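Local coordinates for glucose-binding protein (Thermus thermophilus HB27, PDB 2B3F) that binds galactose and glucose as a periplasmic solute-binding protein, and is probably part of a binding-protein-dependent sugar transport system, at residues A350-E354 with S355-Q359; T370-P373 with Q374-A377; Q381-A384 with D385-G388. All coordinates share one frame; numbering follows the deposited sequence.

The three contacts are local ones, in series along the C-terminal part of the chain, and together they trace a helical hairpin. Interaction 1 starts helix 354-370, interaction 2 is the turn into helix 373-387, and interaction 3 is the last part of that second helix. The centres of interactions 1 and 2 lie about 20 Å apart, those of 2 and 3 about 16 Å, yet those of 1 and 3 only about 11 Å: the return helix brings its end back to the start of the first, where the two helices touch. In interaction 1 the Met-357 side chain is about 8 Å from the bound galactose; the other two are a helix cap and a helix end, both away from the sugar site.

Interaction 1: residues A350-E354 with S355-Q359; sequences AVAPE and SFMSQ
Met-357 and Ser-355 pack against Ala-352 and Pro-353 in the first turn of helix 354-370, where Pro-353 holds the N-cap position. The first helical bonds begin at Pro-353 O, which receives Met-357 N at 3.0 Å along a nearly straight bond (175°), in the carbonyl plane, and a weak bond from Phe-356 N. In Met-357, CG is anti to the carbonyl carbon (chi1 -63°) and leads the chain toward the incoming residues; SD comes to 3.4 Å from Ala-352 O while CG rests against Pro-353 O. Ser-355 OG lies beside the proline ring, 3.4 Å from Pro-353 CG. On the inner side, Ala-352 CB meets Phe-356 CD2 at 4.0 Å, and the phenylalanine ring goes on to an edge-to-face contact with Trp-190. The carboxylate of Glu-354 leaves the turn to form a salt bridge with Arg-47 and a hydrogen bond with Thr-74, and its side chain is about 7 Å from that of Trp-8, a galactose-binding residue. Its carbonyl stays in the helix and is gripped twice: Ser-358 N and Ser-358 OG reach Glu-354 O from opposite faces of its plane, each at 2.8 Å.

Interaction 2: residues T370-P373 with Q374-A377; sequences TRNP and QAAA
An N-cap opens helix 373-387 here, directly after an ST turn has closed helix 354-370, and Asn-372 takes part in both. In the ST turn, Asn-372 N gives its hydrogen to Thr-370 OG1 at 3.1 Å; that hydroxyl is also hydrogen-bonded to Ile-366 O in the preceding helix. Arg-371, with positive phi, turns the chain between the two elements. As the cap, Asn-372 swings its amide over the new helix start: CG is anti to the backbone N (chi1 -176°), which brings OD1 to 3.0 Å from Gln-374 N and 3.4 Å from Ala-375 N, both weak bonds. The same amide lies against the methyl of Ala-375, whose CB is 3.7 Å from Asn-372 CG. Regular helix bonding then takes over, with Ala-376 N on Asn-372 O at 3.2 Å and Ala-377 N on Pro-373 O at 3.0 Å. Pro-373 fits the first turn well, since it has no N-H to satisfy there, and its ring packs against Trp-205 of helix 199-212. The Asn-372 side chain thus offers one oxygen, through two weak bonds, to two first-turn N-H groups, and its partial negative charge probably also suits the positive end of the helix dipole.

Interaction 3: residues Q381-A384 with D385-G388; sequences QAIA and DQVG
Gln-381 and Asp-385, one helical turn apart, are joined twice: by a backbone bond and by a side-chain one. The backbone bonds are the i to i+4 pairs of a regular helix, Asp-385 N to Gln-381 O, Gln-386 N to Ala-382 O and Val-387 N to Ile-383 O, each 2.9 Å long. Gly-388 then leaves the helix with positive phi. In the polar side-chain contact, Gln-381 NE2 donates to Asp-385 OD1 at 3.1 Å. The carboxylate is met from above its plane (44° out of it), and OD1 lies in the amide plane, the two planes being 47° apart. Gln-381 bends at chi2 (61°) to reach it, while its OE1 accepts from Phe-196 N, fixing both ends of the amide. Were Gln-381 replaced by an alanine, Phe-196 N and Asp-385 OD1 would probably both lose this partner. The apolar contact is Ile-383 CG2 with Val-387 CG1, 4.3 Å apart. Separately, the Ile-383 CD1 methyl sits 3.5 Å from the amide oxygen Gln-386 OE1, the two side chains crossing obliquely. Ile-383 and Val-387 form the stripe that packs on helix 354-370, against Phe-356, Ser-355 and Gln-359, while Gln-381 and Ala-384 turn to the loop around Phe-196, between helices 166-190 and 199-212.

Interaction 1: residues A350-E354 with S355-Q359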
loop_
_atom_site.group_PDB
_atom_site.type_symbol
_atom_site.label_atom_id
_atom_site.label_comp_id
_atom_site.label_asym_id
_atom_site.label_seq_id
_atom_site.Cartn_x
_atom_site.Cartn_y
_atom_site.Cartn_z
ATOM N N ALA A 350 -5.629 -2.044 -5.340
ATOM C CA ALA A 350 -6.721 -1.189 -5.794
ATOM C C ALA A 350 -7.185 -1.519 -7.213
ATOM O O ALA A 350 -8.418 -1.618 -7.449
ATOM C CB ALA A 350 -6.356 0.257 -5.677
ATOM N N VAL A 351 -6.235 -1.719 -8.141
ATOM C CA VAL A 351 -6.541 -1.670 -9.589
ATOM C C VAL A 351 -6.613 -3.007 -10.326
ATOM O O VAL A 351 -7.234 -3.085 -11.405
ATOM C CB VAL A 351 -5.575 -0.724 -10.338
ATOM C CG1 VAL A 351 -5.709 0.698 -9.818
ATOM C CG2 VAL A 351 -4.137 -1.175 -10.209
ATOM N N ALA A 352 -6.003 -4.054 -9.761
ATOM C CA ALA A 352 -5.946 -5.356 -10.416
ATOM C C ALA A 352 -6.318 -6.472 -9.463
ATOM O O ALA A 352 -5.984 -6.438 -8.282
ATOM C CB ALA A 352 -4.537 -5.614 -10.956
ATOM N N PRO A 353 -6.952 -7.522 -9.995
ATOM C CA PRO A 353 -7.286 -8.646 -9.138
ATOM C C PRO A 353 -6.062 -9.421 -8.686
ATOM O O PRO A 353 -5.010 -9.317 -9.313
ATOM C CB PRO A 353 -8.160 -9.514 -10.035
ATOM C CG PRO A 353 -7.720 -9.197 -11.397
ATOM C CD PRO A 353 -7.347 -7.746 -11.390
ATOM N N GLU A 354 -6.212 -10.192 -7.614
ATOM C CA GLU A 354 -5.117 -11.020 -7.099
ATOM C C GLU A 354 -4.534 -11.985 -8.143
ATOM O O GLU A 354 -3.344 -12.300 -8.097
ATOM C CB GLU A 354 -5.569 -11.777 -5.842
ATOM C CG GLU A 354 -5.773 -10.825 -4.639
ATOM C CD GLU A 354 -5.888 -11.527 -3.286
ATOM O OE1 GLU A 354 -6.584 -12.568 -3.222
ATOM O OE2 GLU A 354 -5.277 -11.021 -2.286
ATOM N N SER A 355 -5.366 -12.439 -9.076
ATOM C CA SER A 355 -4.923 -13.321 -10.168
ATOM C C SER A 355 -3.751 -12.696 -10.926
ATOM O O SER A 355 -2.778 -13.375 -11.264
ATOM C CB SER A 355 -6.081 -13.581 -11.128
ATOM O OG SER A 355 -6.576 -12.392 -11.699
ATOM N N PHE A 356 -3.844 -11.389 -11.167
ATOM C CA PHE A 356 -2.770 -10.657 -11.814
ATOM C C PHE A 356 -1.675 -10.268 -10.806
ATOM O O PHE A 356 -0.487 -10.476 -11.067
ATOM C CB PHE A 356 -3.325 -9.400 -12.487
ATOM C CG PHE A 356 -2.294 -8.636 -13.250
ATOM C CD1 PHE A 356 -2.072 -8.882 -14.594
ATOM C CD2 PHE A 356 -1.505 -7.696 -12.611
ATOM C CE1 PHE A 356 -1.114 -8.174 -15.288
ATOM C CE2 PHE A 356 -0.527 -7.003 -13.304
ATOM C CZ PHE A 356 -0.323 -7.265 -14.644
ATOM N N MET A 357 -2.061 -9.683 -9.670
ATOM C CA MET A 357 -1.084 -9.267 -8.642
ATOM C C MET A 357 -0.105 -10.371 -8.269
ATOM O O MET A 357 1.098 -10.136 -8.129
ATOM C CB MET A 357 -1.767 -8.818 -7.349
ATOM C CG MET A 357 -2.652 -7.601 -7.482
ATOM S SD MET A 357 -3.672 -7.347 -5.994
ATOM C CE MET A 357 -2.388 -7.070 -4.777
ATOM N N SER A 358 -0.631 -11.576 -8.075
ATOM C CA SER A 358 0.188 -12.697 -7.607
ATOM C C SER A 358 1.209 -13.126 -8.665
ATOM O O SER A 358 2.259 -13.642 -8.328
ATOM C CB SER A 358 -0.696 -13.879 -7.218
ATOM O OG SER A 358 -1.403 -14.367 -8.355
ATOM N N GLN A 359 0.916 -12.885 -9.931
ATOM C CA GLN A 359 1.814 -13.292 -11.012
ATOM C C GLN A 359 2.785 -12.175 -11.380
ATOM O O GLN A 359 3.810 -12.410 -12.012
ATOM C CB GLN A 359 0.995 -13.738 -12.203
ATOM C CG GLN A 359 0.240 -15.023 -11.909
ATOM C CD GLN A 359 -0.316 -15.635 -13.141
ATOM O OE1 GLN A 359 0.403 -16.315 -13.880
ATOM N NE2 GLN A 359 -1.583 -15.384 -13.408
#

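Interaction 2: residues T370-P373 with Q374-A377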
loop_
_atom_site.group_PDB
_atom_site.type_symbol
_atom_site.label_atom_id
_atom_site.label_comp_id
_atom_site.label_asym_id
_atom_site.label_seq_id
_atom_site.Cartn_x
_atom_site.Cartn_y
_atom_site.Cartn_z
ATOM N N THR A 370 16.707 -11.023 -16.813
ATOM C CA THR A 370 16.969 -10.622 -18.199
ATOM C C THR A 370 17.350 -9.151 -18.368
ATOM O O THR A 370 18.049 -8.799 -19.316
ATOM C CB THR A 370 15.743 -10.863 -19.107
ATOM O OG1 THR A 370 14.681 -9.986 -18.715
ATOM C CG2 THR A 370 15.263 -12.313 -19.016
ATOM N N ARG A 371 16.862 -8.291 -17.475
ATOM C CA ARG A 371 16.903 -6.831 -17.662
ATOM C C ARG A 371 16.441 -6.394 -19.051
ATOM O O ARG A 371 16.891 -5.385 -19.573
ATOM C CB ARG A 371 18.291 -6.270 -17.347
ATOM C CG ARG A 371 18.764 -6.596 -15.947
ATOM C CD ARG A 371 17.916 -5.938 -14.839
ATOM N NE ARG A 371 18.409 -6.394 -13.530
ATOM C CZ ARG A 371 19.185 -5.684 -12.711
ATOM N NH1 ARG A 371 19.534 -4.440 -13.009
ATOM N NH2 ARG A 371 19.593 -6.222 -11.565
ATOM N N ASN A 372 15.501 -7.146 -19.614
ATOM C CA ASN A 372 14.982 -6.896 -20.948
ATOM C C ASN A 372 13.582 -6.283 -20.840
ATOM O O ASN A 372 12.638 -6.998 -20.519
ATOM C CB ASN A 372 14.905 -8.223 -21.701
ATOM C CG ASN A 372 14.476 -8.064 -23.128
ATOM O OD1 ASN A 372 13.933 -7.031 -23.534
ATOM N ND2 ASN A 372 14.728 -9.096 -23.921
ATOM N N PRO A 373 13.450 -4.976 -21.111
ATOM C CA PRO A 373 12.130 -4.351 -21.019
ATOM C C PRO A 373 11.042 -5.005 -21.875
ATOM O O PRO A 373 9.894 -5.112 -21.426
ATOM C CB PRO A 373 12.385 -2.913 -21.472
ATOM C CG PRO A 373 13.819 -2.682 -21.246
ATOM C CD PRO A 373 14.484 -3.992 -21.483
ATOM N N GLN A 374 11.384 -5.478 -23.073
ATOM C CA GLN A 374 10.367 -6.032 -23.953
ATOM C C GLN A 374 9.846 -7.353 -23.418
ATOM O O GLN A 374 8.643 -7.638 -23.499
ATOM C CB GLN A 374 10.893 -6.212 -25.383
ATOM C CG GLN A 374 9.801 -6.592 -26.367
ATOM C CD GLN A 374 8.821 -5.471 -26.602
ATOM O OE1 GLN A 374 9.223 -4.330 -26.849
ATOM N NE2 GLN A 374 7.522 -5.779 -26.522
ATOM N N ALA A 375 10.753 -8.162 -22.880
ATOM C CA ALA A 375 10.404 -9.444 -22.305
ATOM C C ALA A 375 9.434 -9.270 -21.119
ATOM O O ALA A 375 8.466 -10.007 -21.011
ATOM C CB ALA A 375 11.648 -10.159 -21.856
ATOM N N ALA A 376 9.727 -8.289 -20.256
ATOM C CA ALA A 376 8.904 -7.991 -19.059
ATOM C C ALA A 376 7.533 -7.532 -19.515
ATOM O O ALA A 376 6.507 -7.979 -18.994
ATOM C CB ALA A 376 9.545 -6.916 -18.222
ATOM N N ALA A 377 7.525 -6.625 -20.487
ATOM C CA ALA A 377 6.268 -6.119 -21.038
ATOM C C ALA A 377 5.412 -7.245 -21.630
ATOM O O ALA A 377 4.183 -7.349 -21.380
ATOM C CB ALA A 377 6.540 -5.048 -22.076
#

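Interaction 3: residues Q381-A384 with D385-G388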
loop_
_atom_site.group_PDB
_atom_site.type_symbol
_atom_site.label_atom_id
_atom_site.label_comp_id
_atom_site.label_asym_id
_atom_site.label_seq_id
_atom_site.Cartn_x
_atom_site.Cartn_y
_atom_site.Cartn_z
ATOM N N GLN A 381 1.761 -8.691 -20.315
ATOM C CA GLN A 381 0.624 -8.829 -21.240
ATOM C C GLN A 381 0.068 -10.268 -21.283
ATOM O O GLN A 381 -1.137 -10.475 -21.325
ATOM C CB GLN A 381 0.980 -8.370 -22.657
ATOM C CG GLN A 381 -0.245 -8.226 -23.580
ATOM C CD GLN A 381 -1.235 -7.200 -23.049
ATOM O OE1 GLN A 381 -0.852 -6.069 -22.746
ATOM N NE2 GLN A 381 -2.495 -7.593 -22.914
ATOM N N ALA A 382 0.951 -11.255 -21.249
ATOM C CA ALA A 382 0.505 -12.643 -21.276
ATOM C C ALA A 382 -0.358 -12.946 -20.030
ATOM O O ALA A 382 -1.415 -13.585 -20.117
ATOM C CB ALA A 382 1.710 -13.578 -21.364
ATOM N N ILE A 383 0.085 -12.494 -18.867
ATOM C CA ILE A 383 -0.699 -12.689 -17.645
ATOM C C ILE A 383 -2.045 -11.974 -17.764
ATOM O O ILE A 383 -3.081 -12.540 -17.426
ATOM C CB ILE A 383 0.049 -12.175 -16.417
ATOM C CG1 ILE A 383 1.391 -12.892 -16.264
ATOM C CG2 ILE A 383 -0.815 -12.313 -15.144
ATOM C CD1 ILE A 383 1.309 -14.351 -16.233
ATOM N N ALA A 384 -2.025 -10.731 -18.251
ATOM C CA ALA A 384 -3.260 -9.961 -18.411
ATOM C C ALA A 384 -4.242 -10.730 -19.296
ATOM O O ALA A 384 -5.433 -10.864 -18.979
ATOM C CB ALA A 384 -2.948 -8.582 -18.999
ATOM N N ASP A 385 -3.727 -11.292 -20.384
ATOM C CA ASP A 385 -4.561 -12.066 -21.303
ATOM C C ASP A 385 -5.094 -13.348 -20.649
ATOM O O ASP A 385 -6.255 -13.712 -20.850
ATOM C CB ASP A 385 -3.771 -12.429 -22.556
ATOM C CG ASP A 385 -3.423 -11.222 -23.409
ATOM O OD1 ASP A 385 -4.090 -10.172 -23.305
ATOM O OD2 ASP A 385 -2.463 -11.345 -24.198
ATOM N N GLN A 386 -4.262 -14.014 -19.867
ATOM C CA GLN A 386 -4.636 -15.277 -19.221
ATOM C C GLN A 386 -5.700 -15.083 -18.152
ATOM O O GLN A 386 -6.577 -15.940 -17.985
ATOM C CB GLN A 386 -3.404 -15.958 -18.619
ATOM C CG GLN A 386 -2.463 -16.517 -19.688
ATOM C CD GLN A 386 -1.082 -16.850 -19.180
ATOM O OE1 GLN A 386 -0.745 -16.571 -18.033
ATOM N NE2 GLN A 386 -0.267 -17.458 -20.037
ATOM N N VAL A 387 -5.645 -13.964 -17.434
ATOM C CA VAL A 387 -6.612 -13.729 -16.358
ATOM C C VAL A 387 -7.800 -12.900 -16.821
ATOM O O VAL A 387 -8.767 -12.701 -16.061
ATOM C CB VAL A 387 -5.969 -13.091 -15.106
ATOM C CG1 VAL A 387 -4.786 -13.921 -14.652
ATOM C CG2 VAL A 387 -5.584 -11.615 -15.359
ATOM N N GLY A 388 -7.752 -12.431 -18.063
ATOM C CA GLY A 388 -8.843 -11.621 -18.608
ATOM C C GLY A 388 -8.929 -10.256 -17.953
ATOM O O GLY A 388 -10.020 -9.783 -17.618
#